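PDB 1A4E: catalase A, which breaks down hydrogen peroxide to water and oxygen with a heme cofactor, probably protecting yeast cells from the peroxide made by peroxisomal oxidases. Local coordinates for residues B[199-204]-B[335-340]; B[122-127]-B[324-329]; B[21-26]-B[30-35]. All coordinates share one frame; numbering follows the deposited sequence.

Contact 1. Residues B[199-204]-B[335-340]; sequences SGHTYK and QARLFS. With HEM (protoporphyrin IX containing Fe), chain I.
Arg337 NH1 is shared between the ring of His201 and an ordered water. Arg337 NH1 is 2.9 Å from His201 NE2 and donates a weak hydrogen bond to it, bent to 128° at the hydrogen. It arrives at the ring edge, near the imidazole plane, and the ring and guanidinium planes are only 25° apart. The other ring nitrogen, ND1, is hydrogen-bonded to Asp331, which would hold the ring's rotation and is consistent with NE2 serving as acceptor. The water oxygen, 3.0 Å from Arg337 NH1, lies in the guanidinium plane and accepts from it. The same water oxygen accepts from Tyr203 OH (2.7 Å) and donates to Ser199 O (2.8 Å), so one molecule joins both segments.

The Arg337 chain leaves helix 332-348 and bends at chi3 (80°), which lays the guanidinium along the porphyrin: one face covers pyrrole ring C, with Arg337 NH2 3.2 Å from HEM C4C. Arg337 CG packs on ring B, 3.6 Å from HEM C3B. The same NH2 is hydrogen-bonded to Tyr341 OH, the axial ligand of the heme iron, and to Val127 O. The contact therefore forms a second shell: Asp331 probably orients His201, while His201 and the water steady Arg337, whose positive charge would probably stabilise negative charge on the Tyr341 oxygen, the proximal ligand of the iron.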
loop_
_atom_site.group_PDB
_atom_site.type_symbol
_atom_site.label_atom_id
_atom_site.label_comp_id
_atom_site.label_asym_id
_atom_site.label_seq_id
_atom_site.Cartn_x
_atom_site.Cartn_y
_atom_site.Cartn_z
ATOM N N SER B 199 19.927 -21.499 17.444
ATOM C CA SER B 199 18.929 -21.777 16.425
ATOM C C SER B 199 17.545 -22.011 16.998
ATOM O O SER B 199 16.551 -21.658 16.369
ATOM C CB SER B 199 19.336 -22.995 15.604
ATOM O OG SER B 199 19.414 -24.203 16.343
ATOM N N GLY B 200 17.489 -22.561 18.223
ATOM C CA GLY B 200 16.245 -22.891 18.895
ATOM C C GLY B 200 15.698 -24.205 18.364
ATOM O O GLY B 200 15.557 -25.189 19.083
ATOM N N HIS B 201 15.382 -24.192 17.072
ATOM C CA HIS B 201 14.896 -25.351 16.367
ATOM C C HIS B 201 16.031 -26.267 15.933
ATOM O O HIS B 201 17.211 -25.924 15.864
ATOM C CB HIS B 201 14.147 -24.951 15.107
ATOM C CG HIS B 201 13.104 -23.866 15.263
ATOM N ND1 HIS B 201 11.870 -23.944 15.726
ATOM C CD2 HIS B 201 13.322 -22.567 14.890
ATOM C CE1 HIS B 201 11.334 -22.754 15.649
ATOM N NE2 HIS B 201 12.214 -21.932 15.147
ATOM N N THR B 202 15.590 -27.477 15.605
ATOM C CA THR B 202 16.427 -28.478 14.990
ATOM C C THR B 202 16.338 -28.189 13.492
ATOM O O THR B 202 15.257 -27.950 12.947
ATOM C CB THR B 202 15.872 -29.883 15.317
ATOM O OG1 THR B 202 16.045 -30.101 16.713
ATOM C CG2 THR B 202 16.566 -30.973 14.541
ATOM N N TYR B 203 17.488 -28.140 12.826
ATOM C CA TYR B 203 17.532 -28.011 11.383
ATOM C C TYR B 203 18.111 -29.300 10.821
ATOM O O TYR B 203 18.565 -30.159 11.571
ATOM C CB TYR B 203 18.405 -26.824 10.999
ATOM C CG TYR B 203 17.717 -25.477 11.223
ATOM C CD1 TYR B 203 17.609 -24.910 12.505
ATOM C CD2 TYR B 203 17.208 -24.796 10.114
ATOM C CE1 TYR B 203 16.993 -23.668 12.670
ATOM C CE2 TYR B 203 16.592 -23.555 10.273
ATOM C CZ TYR B 203 16.485 -23.001 11.547
ATOM O OH TYR B 203 15.870 -21.773 11.691
ATOM N N LYS B 204 18.057 -29.509 9.505
ATOM C CA LYS B 204 18.641 -30.688 8.897
ATOM C C LYS B 204 19.724 -30.253 7.937
ATOM O O LYS B 204 19.441 -29.574 6.955
ATOM C CB LYS B 204 17.588 -31.500 8.141
ATOM C CG LYS B 204 16.616 -32.193 9.096
ATOM C CD LYS B 204 15.660 -33.113 8.352
ATOM C CE LYS B 204 14.633 -32.334 7.543
ATOM N NZ LYS B 204 13.802 -33.224 6.754
ATOM N N GLN B 335 8.245 -24.691 10.745
ATOM C CA GLN B 335 7.467 -24.903 9.535
ATOM C C GLN B 335 6.587 -23.694 9.221
ATOM O O GLN B 335 6.570 -23.238 8.077
ATOM C CB GLN B 335 6.595 -26.139 9.705
ATOM C CG GLN B 335 7.343 -27.458 9.723
ATOM C CD GLN B 335 7.676 -28.008 8.355
ATOM O OE1 GLN B 335 6.784 -28.293 7.569
ATOM N NE2 GLN B 335 8.950 -28.186 8.027
ATOM N N ALA B 336 5.886 -23.134 10.218
ATOM C CA ALA B 336 5.070 -21.942 10.019
ATOM C C ALA B 336 5.889 -20.690 9.704
ATOM O O ALA B 336 5.448 -19.827 8.939
ATOM C CB ALA B 336 4.259 -21.653 11.256
ATOM N N ARG B 337 7.097 -20.615 10.290
ATOM C CA ARG B 337 8.031 -19.516 10.077
ATOM C C ARG B 337 8.562 -19.486 8.658
ATOM O O ARG B 337 8.995 -18.436 8.180
ATOM C CB ARG B 337 9.223 -19.617 11.011
ATOM C CG ARG B 337 8.866 -19.411 12.465
ATOM C CD ARG B 337 10.094 -19.616 13.328
ATOM N NE ARG B 337 10.950 -18.444 13.323
ATOM C CZ ARG B 337 12.281 -18.511 13.408
ATOM N NH1 ARG B 337 12.929 -19.660 13.506
ATOM N NH2 ARG B 337 12.987 -17.389 13.387
ATOM N N LEU B 338 8.545 -20.635 7.975
ATOM C CA LEU B 338 8.939 -20.721 6.577
ATOM C C LEU B 338 7.984 -19.920 5.687
ATOM O O LEU B 338 8.384 -19.481 4.609
ATOM C CB LEU B 338 8.943 -22.180 6.179
ATOM C CG LEU B 338 10.228 -22.952 5.913
ATOM C CD1 LEU B 338 11.431 -22.431 6.673
ATOM C CD2 LEU B 338 9.903 -24.378 6.281
ATOM N N PHE B 339 6.735 -19.715 6.147
ATOM C CA PHE B 339 5.749 -18.896 5.462
ATOM C C PHE B 339 5.774 -17.454 5.951
ATOM O O PHE B 339 5.889 -16.529 5.158
ATOM C CB PHE B 339 4.321 -19.440 5.676
ATOM C CG PHE B 339 3.214 -18.459 5.278
ATOM C CD1 PHE B 339 2.991 -18.147 3.931
ATOM C CD2 PHE B 339 2.453 -17.836 6.269
ATOM C CE1 PHE B 339 2.016 -17.211 3.585
ATOM C CE2 PHE B 339 1.481 -16.900 5.914
ATOM C CZ PHE B 339 1.263 -16.588 4.573
ATOM N N SER B 340 5.638 -17.274 7.265
ATOM C CA SER B 340 5.420 -15.966 7.861
ATOM C C SER B 340 6.337 -14.800 7.586
ATOM O O SER B 340 5.839 -13.685 7.440
ATOM C CB SER B 340 5.347 -16.099 9.365
ATOM O OG SER B 340 4.124 -16.723 9.692
HETATM C CHA HEM I . 10.765 -11.585 13.628
HETATM C CHB HEM I . 7.063 -14.564 12.971
HETATM C CHC HEM I . 8.982 -17.606 16.130
HETATM C CHD HEM I . 13.092 -15.114 15.944
HETATM C C1A HEM I . 9.508 -12.061 13.300
HETATM C C2A HEM I . 8.637 -11.437 12.322
HETATM C C3A HEM I . 7.638 -12.317 12.070
HETATM C C4A HEM I . 7.878 -13.458 12.920
HETATM C CMA HEM I . 6.519 -12.195 11.046
HETATM C CAA HEM I . 8.857 -10.093 11.652
HETATM C CBA HEM I . 9.395 -10.324 10.257
HETATM C CGA HEM I . 9.642 -9.067 9.453
HETATM O O1A HEM I . 8.778 -8.198 9.364
HETATM O O2A HEM I . 10.722 -8.976 8.891
HETATM C C1B HEM I . 7.280 -15.673 13.759
HETATM C C2B HEM I . 6.348 -16.769 13.875
HETATM C C3B HEM I . 6.833 -17.599 14.859
HETATM C C4B HEM I . 8.079 -16.986 15.297
HETATM C CMB HEM I . 5.078 -16.881 13.039
HETATM C CAB HEM I . 6.308 -18.782 15.393
HETATM C CBB HEM I . 5.213 -19.608 14.861
HETATM C C1C HEM I . 10.288 -17.210 16.338
HETATM C C2C HEM I . 11.292 -18.047 16.955
HETATM C C3C HEM I . 12.478 -17.379 16.848
HETATM C C4C HEM I . 12.178 -16.129 16.175
HETATM C CMC HEM I . 11.029 -19.431 17.543
HETATM C CAC HEM I . 13.740 -17.804 17.236
HETATM C CBC HEM I . 14.365 -19.005 16.725
HETATM C C1D HEM I . 12.810 -13.917 15.312
HETATM C C2D HEM I . 13.766 -12.859 15.103
HETATM C C3D HEM I . 13.099 -11.863 14.480
HETATM C C4D HEM I . 11.745 -12.308 14.294
HETATM C CMD HEM I . 15.241 -12.862 15.480
HETATM C CAD HEM I . 13.656 -10.505 14.099
HETATM C CBD HEM I . 14.277 -10.441 12.722
HETATM C CGD HEM I . 14.854 -9.059 12.476
HETATM O O1D HEM I . 15.742 -8.647 13.209
HETATM O O2D HEM I . 14.414 -8.375 11.560
HETATM N NA HEM I . 9.045 -13.319 13.641
HETATM N NB HEM I . 8.350 -15.821 14.610
HETATM N NC HEM I . 10.842 -16.058 15.822
HETATM N ND HEM I . 11.572 -13.580 14.798
HETATM FE FE HEM I . 9.941 -14.672 14.754
HETATM O O HOH W 1 15.832 -20.364 13.991
#

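Contact 2. Residues B[122-127]-B[324-329]; sequences GNLDWV and PYQEAS. With HEM (protoporphyrin IX containing Fe), chain I.
The indole of Trp126 meets the side-chain amide of Gln326 edge-on: Gln326 OE1 lies in the ring plane at the pyrrole nitrogen, and the amide plane is turned 56° from the indole. Ring stacking is supplied from within the same strand, by Tyr128. NE1 points at OE1 almost straight (164° at the hydrogen), but the 3.4 Å between Trp126 NE1 and Gln326 OE1 makes this a weak hydrogen bond.

Leu124, two residues earlier and so on the same side of the strand, meets the same oxygen with its isobutyl group; Leu124 CD1 and CD2 are each 3.9 Å from Gln326 OE1. The amide thus presents its carbonyl oxygen to the notch between a leucine and an indole edge. Gln326 reaches there because its chain is fully extended beyond CG (chi2 -180°), and its other end is held by a hydrogen bond from NE2 to Ser78 OG. The contact is made by side chains: the closest CA atoms, of Leu124 and Gln326, are 9.1 Å apart, and just 98 Å² is buried.

At its heme end, strand 122-129 lays Val127 CG1 3.6 Å from HEM C2D. That strand pairs with strand 112-119 in the curled antiparallel sheet of the catalase barrel, and strand 326-328 pairs antiparallel with strand 203-206 elsewhere in the same sheet. Trp205 of the latter touches both Trp126 and Gln326, and Ala328 packs on Leu334 and Leu338 of helix 332-348.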
loop_
_atom_site.group_PDB
_atom_site.type_symbol
_atom_site.label_atom_id
_atom_site.label_comp_id
_atom_site.label_asym_id
_atom_site.label_seq_id
_atom_site.Cartn_x
_atom_site.Cartn_y
_atom_site.Cartn_z
ATOM N N GLY B 122 23.439 -17.868 -2.802
ATOM C CA GLY B 122 22.356 -17.024 -2.350
ATOM C C GLY B 122 22.495 -16.639 -0.895
ATOM O O GLY B 122 23.443 -17.003 -0.205
ATOM N N ASN B 123 21.530 -15.863 -0.421
ATOM C CA ASN B 123 21.538 -15.465 0.965
ATOM C C ASN B 123 21.060 -16.573 1.895
ATOM O O ASN B 123 20.274 -17.452 1.533
ATOM C CB ASN B 123 20.679 -14.207 1.101
ATOM C CG ASN B 123 21.329 -12.986 0.466
ATOM O OD1 ASN B 123 22.487 -13.008 0.050
ATOM N ND2 ASN B 123 20.604 -11.878 0.359
ATOM N N LEU B 124 21.602 -16.534 3.111
ATOM C CA LEU B 124 21.245 -17.481 4.149
ATOM C C LEU B 124 20.876 -16.651 5.368
ATOM O O LEU B 124 21.662 -15.814 5.800
ATOM C CB LEU B 124 22.445 -18.371 4.470
ATOM C CG LEU B 124 22.406 -19.722 5.205
ATOM C CD1 LEU B 124 23.508 -19.655 6.229
ATOM C CD2 LEU B 124 21.077 -20.035 5.888
ATOM N N ASP B 125 19.692 -16.845 5.946
ATOM C CA ASP B 125 19.349 -16.148 7.167
ATOM C C ASP B 125 19.243 -17.100 8.343
ATOM O O ASP B 125 18.511 -18.087 8.304
ATOM C CB ASP B 125 18.024 -15.403 7.002
ATOM C CG ASP B 125 18.043 -14.255 5.993
ATOM O OD1 ASP B 125 19.093 -13.661 5.754
ATOM O OD2 ASP B 125 16.999 -13.946 5.434
ATOM N N TRP B 126 20.057 -16.827 9.364
ATOM C CA TRP B 126 19.977 -17.528 10.631
ATOM C C TRP B 126 19.232 -16.582 11.570
ATOM O O TRP B 126 19.778 -15.697 12.235
ATOM C CB TRP B 126 21.392 -17.847 11.167
ATOM C CG TRP B 126 22.094 -19.074 10.571
ATOM C CD1 TRP B 126 21.534 -19.858 9.588
ATOM C CD2 TRP B 126 23.349 -19.507 10.921
ATOM N NE1 TRP B 126 22.430 -20.772 9.305
ATOM C CE2 TRP B 126 23.522 -20.606 10.067
ATOM C CE3 TRP B 126 24.356 -19.135 11.814
ATOM C CZ2 TRP B 126 24.707 -21.349 10.096
ATOM C CZ3 TRP B 126 25.537 -19.880 11.840
ATOM C CH2 TRP B 126 25.714 -20.975 10.987
ATOM N N VAL B 127 17.911 -16.768 11.562
ATOM C CA VAL B 127 16.998 -15.948 12.345
ATOM C C VAL B 127 16.815 -16.639 13.697
ATOM O O VAL B 127 15.920 -17.455 13.933
ATOM C CB VAL B 127 15.654 -15.811 11.572
ATOM C CG1 VAL B 127 14.815 -14.742 12.230
ATOM C CG2 VAL B 127 15.881 -15.404 10.124
ATOM N N PRO B 324 21.495 -24.310 -0.327
ATOM C CA PRO B 324 21.595 -25.757 -0.458
ATOM C C PRO B 324 22.336 -26.428 0.688
ATOM O O PRO B 324 23.288 -25.869 1.237
ATOM C CB PRO B 324 22.259 -25.960 -1.805
ATOM C CG PRO B 324 22.676 -24.597 -2.286
ATOM C CD PRO B 324 21.662 -23.687 -1.632
ATOM N N TYR B 325 21.841 -27.631 1.024
ATOM C CA TYR B 325 22.311 -28.516 2.093
ATOM C C TYR B 325 21.898 -28.093 3.497
ATOM O O TYR B 325 22.267 -28.754 4.470
ATOM C CB TYR B 325 23.854 -28.676 2.057
ATOM C CG TYR B 325 24.351 -29.235 0.724
ATOM C CD1 TYR B 325 24.201 -30.590 0.411
ATOM C CD2 TYR B 325 24.919 -28.368 -0.212
ATOM C CE1 TYR B 325 24.618 -31.069 -0.833
ATOM C CE2 TYR B 325 25.339 -28.840 -1.451
ATOM C CZ TYR B 325 25.185 -30.188 -1.752
ATOM O OH TYR B 325 25.578 -30.632 -2.991
ATOM N N GLN B 326 21.135 -26.996 3.631
ATOM C CA GLN B 326 20.581 -26.569 4.907
ATOM C C GLN B 326 19.082 -26.426 4.731
ATOM O O GLN B 326 18.585 -25.642 3.924
ATOM C CB GLN B 326 21.147 -25.239 5.348
ATOM C CG GLN B 326 22.604 -25.335 5.720
ATOM C CD GLN B 326 23.194 -24.015 6.171
ATOM O OE1 GLN B 326 22.683 -23.344 7.056
ATOM N NE2 GLN B 326 24.311 -23.610 5.583
ATOM N N GLU B 327 18.362 -27.265 5.470
ATOM C CA GLU B 327 16.913 -27.312 5.410
ATOM C C GLU B 327 16.282 -27.283 6.794
ATOM O O GLU B 327 16.956 -27.451 7.808
ATOM C CB GLU B 327 16.482 -28.576 4.665
ATOM C CG GLU B 327 16.508 -28.467 3.144
ATOM C CD GLU B 327 15.474 -27.499 2.567
ATOM O OE1 GLU B 327 14.282 -27.727 2.739
ATOM O OE2 GLU B 327 15.840 -26.513 1.933
ATOM N N ALA B 328 14.976 -27.017 6.839
ATOM C CA ALA B 328 14.243 -26.972 8.090
ATOM C C ALA B 328 13.730 -28.352 8.482
ATOM O O ALA B 328 13.542 -29.220 7.623
ATOM C CB ALA B 328 13.055 -26.046 7.953
ATOM N N SER B 329 13.531 -28.585 9.782
ATOM C CA SER B 329 12.958 -29.845 10.238
ATOM C C SER B 329 11.442 -29.722 10.359
ATOM O O SER B 329 10.884 -28.643 10.152
ATOM C CB SER B 329 13.526 -30.242 11.598
ATOM O OG SER B 329 13.053 -29.406 12.646
HETATM C CHA HEM I . 10.765 -11.585 13.628
HETATM C CHB HEM I . 7.063 -14.564 12.971
HETATM C CHC HEM I . 8.982 -17.606 16.130
HETATM C CHD HEM I . 13.092 -15.114 15.944
HETATM C C1A HEM I . 9.508 -12.061 13.300
HETATM C C2A HEM I . 8.637 -11.437 12.322
HETATM C C3A HEM I . 7.638 -12.317 12.070
HETATM C C4A HEM I . 7.878 -13.458 12.920
HETATM C CMA HEM I . 6.519 -12.195 11.046
HETATM C CAA HEM I . 8.857 -10.093 11.652
HETATM C CBA HEM I . 9.395 -10.324 10.257
HETATM C CGA HEM I . 9.642 -9.067 9.453
HETATM O O1A HEM I . 8.778 -8.198 9.364
HETATM O O2A HEM I . 10.722 -8.976 8.891
HETATM C C1B HEM I . 7.280 -15.673 13.759
HETATM C C2B HEM I . 6.348 -16.769 13.875
HETATM C C3B HEM I . 6.833 -17.599 14.859
HETATM C C4B HEM I . 8.079 -16.986 15.297
HETATM C CMB HEM I . 5.078 -16.881 13.039
HETATM C CAB HEM I . 6.308 -18.782 15.393
HETATM C CBB HEM I . 5.213 -19.608 14.861
HETATM C C1C HEM I . 10.288 -17.210 16.338
HETATM C C2C HEM I . 11.292 -18.047 16.955
HETATM C C3C HEM I . 12.478 -17.379 16.848
HETATM C C4C HEM I . 12.178 -16.129 16.175
HETATM C CMC HEM I . 11.029 -19.431 17.543
HETATM C CAC HEM I . 13.740 -17.804 17.236
HETATM C CBC HEM I . 14.365 -19.005 16.725
HETATM C C1D HEM I . 12.810 -13.917 15.312
HETATM C C2D HEM I . 13.766 -12.859 15.103
HETATM C C3D HEM I . 13.099 -11.863 14.480
HETATM C C4D HEM I . 11.745 -12.308 14.294
HETATM C CMD HEM I . 15.241 -12.862 15.480
HETATM C CAD HEM I . 13.656 -10.505 14.099
HETATM C CBD HEM I . 14.277 -10.441 12.722
HETATM C CGD HEM I . 14.854 -9.059 12.476
HETATM O O1D HEM I . 15.742 -8.647 13.209
HETATM O O2D HEM I . 14.414 -8.375 11.560
HETATM N NA HEM I . 9.045 -13.319 13.641
HETATM N NB HEM I . 8.350 -15.821 14.610
HETATM N NC HEM I . 10.842 -16.058 15.822
HETATM N ND HEM I . 11.572 -13.580 14.798
HETATM FE FE HEM I . 9.941 -14.672 14.754
#

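Contact 3. Residues B[21-26]-B[30-35]; sequences VTQRIG and PLLLQD
A single antiparallel beta bridge, closed by a helix-capping aspartate, folds the N-terminal arm back on itself; the centre of the contact lies about 49 Å from the centre of the chain. Arg24 and Leu31 form a non-hydrogen-bonded pair, their CA atoms 4.4 Å apart. Its flanking bonds run from Leu32 N to Gln23 O (3.1 Å) and, weakly, from Ile25 N to Pro30 O (3.4 Å).

Asp35 closes the other end. Asp35 OD2 accepts from Gln23 N at 2.9 Å, met 35° out of the carboxylate plane, while OD1 caps Leu38 N at the start of helix 36-45. With CG anti to the backbone N (chi1 -165°), the carboxylate spans both tasks, and a water links OD1 to Val21 O.

Leu32 CD2 packs against Ile25 CD1 at 4.0 Å. Arg24 curls back onto Thr22, bonding Thr22 O through NE and Thr22 OG1 through Arg24 NH2 (2.7 Å), while Leu31 CD1 lies alongside.

Residues 22-24 also pair antiparallel with a strand of a second subunit, and Leu32 packs on Leu32 of a fourth. Such an extended arm, embedded among its neighbours, is typical of the catalase homotetramer.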
loop_
_atom_site.group_PDB
_atom_site.type_symbol
_atom_site.label_atom_id
_atom_site.label_comp_id
_atom_site.label_asym_id
_atom_site.label_seq_id
_atom_site.Cartn_x
_atom_site.Cartn_y
_atom_site.Cartn_z
ATOM N N VAL B 21 12.631 29.162 0.574
ATOM C CA VAL B 21 11.595 30.038 0.022
ATOM C C VAL B 21 10.322 29.309 -0.379
ATOM O O VAL B 21 10.355 28.199 -0.910
ATOM C CB VAL B 21 12.078 30.824 -1.234
ATOM C CG1 VAL B 21 13.082 31.882 -0.785
ATOM C CG2 VAL B 21 12.685 29.886 -2.287
ATOM N N THR B 22 9.180 29.892 -0.022
ATOM C CA THR B 22 7.904 29.363 -0.458
ATOM C C THR B 22 7.097 30.513 -1.051
ATOM O O THR B 22 7.114 31.635 -0.542
ATOM C CB THR B 22 7.118 28.700 0.713
ATOM O OG1 THR B 22 7.026 29.633 1.776
ATOM C CG2 THR B 22 7.783 27.411 1.173
ATOM N N GLN B 23 6.410 30.221 -2.161
ATOM C CA GLN B 23 5.639 31.202 -2.910
ATOM C C GLN B 23 4.289 31.563 -2.335
ATOM O O GLN B 23 3.475 30.716 -1.984
ATOM C CB GLN B 23 5.429 30.718 -4.330
ATOM C CG GLN B 23 6.704 30.744 -5.131
ATOM C CD GLN B 23 6.482 30.226 -6.532
ATOM O OE1 GLN B 23 7.017 29.190 -6.911
ATOM N NE2 GLN B 23 5.687 30.930 -7.333
ATOM N N ARG B 24 4.087 32.877 -2.297
ATOM C CA ARG B 24 2.889 33.515 -1.758
ATOM C C ARG B 24 2.627 34.807 -2.542
ATOM O O ARG B 24 3.505 35.289 -3.271
ATOM C CB ARG B 24 3.117 33.841 -0.271
ATOM C CG ARG B 24 4.372 34.719 -0.226
ATOM C CD ARG B 24 5.209 34.668 0.995
ATOM N NE ARG B 24 5.578 33.326 1.372
ATOM C CZ ARG B 24 5.708 33.035 2.667
ATOM N NH1 ARG B 24 5.513 33.955 3.611
ATOM N NH2 ARG B 24 5.987 31.788 3.023
ATOM N N ILE B 25 1.429 35.388 -2.393
ATOM C CA ILE B 25 1.141 36.683 -3.001
ATOM C C ILE B 25 1.730 37.762 -2.097
ATOM O O ILE B 25 1.382 37.866 -0.922
ATOM C CB ILE B 25 -0.376 36.852 -3.151
ATOM C CG1 ILE B 25 -0.913 35.787 -4.100
ATOM C CG2 ILE B 25 -0.688 38.251 -3.680
ATOM C CD1 ILE B 25 -0.401 35.867 -5.558
ATOM N N GLY B 26 2.636 38.581 -2.639
ATOM C CA GLY B 26 3.353 39.556 -1.836
ATOM C C GLY B 26 4.349 38.826 -0.939
ATOM O O GLY B 26 4.788 37.718 -1.260
ATOM N N PRO B 30 -1.325 34.604 1.153
ATOM C CA PRO B 30 -1.569 33.170 1.195
ATOM C C PRO B 30 -0.697 32.383 0.219
ATOM O O PRO B 30 -0.236 32.903 -0.800
ATOM C CB PRO B 30 -3.063 33.068 0.945
ATOM C CG PRO B 30 -3.344 34.217 0.028
ATOM C CD PRO B 30 -2.468 35.314 0.609
ATOM N N LEU B 31 -0.435 31.129 0.601
ATOM C CA LEU B 31 0.400 30.216 -0.160
ATOM C C LEU B 31 -0.238 29.751 -1.459
ATOM O O LEU B 31 -1.453 29.590 -1.576
ATOM C CB LEU B 31 0.730 29.023 0.730
ATOM C CG LEU B 31 2.162 28.820 1.225
ATOM C CD1 LEU B 31 2.720 30.090 1.835
ATOM C CD2 LEU B 31 2.157 27.720 2.277
ATOM N N LEU B 32 0.630 29.549 -2.450
ATOM C CA LEU B 32 0.208 29.165 -3.786
ATOM C C LEU B 32 0.352 27.686 -4.120
ATOM O O LEU B 32 1.379 27.074 -3.819
ATOM C CB LEU B 32 1.004 30.022 -4.775
ATOM C CG LEU B 32 0.796 31.545 -4.699
ATOM C CD1 LEU B 32 1.754 32.232 -5.646
ATOM C CD2 LEU B 32 -0.641 31.901 -5.054
ATOM N N LEU B 33 -0.668 27.104 -4.776
ATOM C CA LEU B 33 -0.643 25.714 -5.238
ATOM C C LEU B 33 0.545 25.409 -6.155
ATOM O O LEU B 33 1.035 24.282 -6.260
ATOM C CB LEU B 33 -1.890 25.384 -6.028
ATOM C CG LEU B 33 -2.791 24.223 -5.666
ATOM C CD1 LEU B 33 -3.473 23.781 -6.947
ATOM C CD2 LEU B 33 -2.022 23.053 -5.083
ATOM N N GLN B 34 0.967 26.477 -6.834
ATOM C CA GLN B 34 2.067 26.554 -7.789
ATOM C C GLN B 34 3.426 26.153 -7.231
ATOM O O GLN B 34 4.332 25.791 -7.978
ATOM C CB GLN B 34 2.025 27.982 -8.256
ATOM C CG GLN B 34 2.977 28.610 -9.223
ATOM C CD GLN B 34 2.579 30.059 -9.417
ATOM O OE1 GLN B 34 3.190 30.984 -8.887
ATOM N NE2 GLN B 34 1.512 30.260 -10.183
ATOM N N ASP B 35 3.601 26.217 -5.907
ATOM C CA ASP B 35 4.859 25.834 -5.294
ATOM C C ASP B 35 4.940 24.325 -5.100
ATOM O O ASP B 35 4.683 23.761 -4.032
ATOM C CB ASP B 35 4.995 26.528 -3.958
ATOM C CG ASP B 35 6.399 26.515 -3.374
ATOM O OD1 ASP B 35 7.268 25.743 -3.782
ATOM O OD2 ASP B 35 6.626 27.312 -2.482
HETATM O O HOH W 2 9.318 25.591 -1.703
HETATM O O HOH W 3 9.143 27.825 -4.853
#

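Contacts 1 and 2 are neighbours, their centres about 10 Å apart, and alternate along the chain. Strands 203-206 and 326-328 join them, with Lys204 N 2.9 Å from Glu327 O and Thr202 O 2.7 Å from Ser329 OG, both probable hydrogen bonds. Contact 1 lies at the proximal face of the heme; contact 2 reaches the same heme through Val127, its Trp126 side chain about 11 Å from that of Tyr341. Contact 3 is remote within the chain, its nearest atoms about 39 Å from either. The tetramer closes that gap: Gln335 OE1 bonds Leu31 N of another subunit. The Leu31 side chain lies about 8 Å from a heme other than that of contacts 1 and 2.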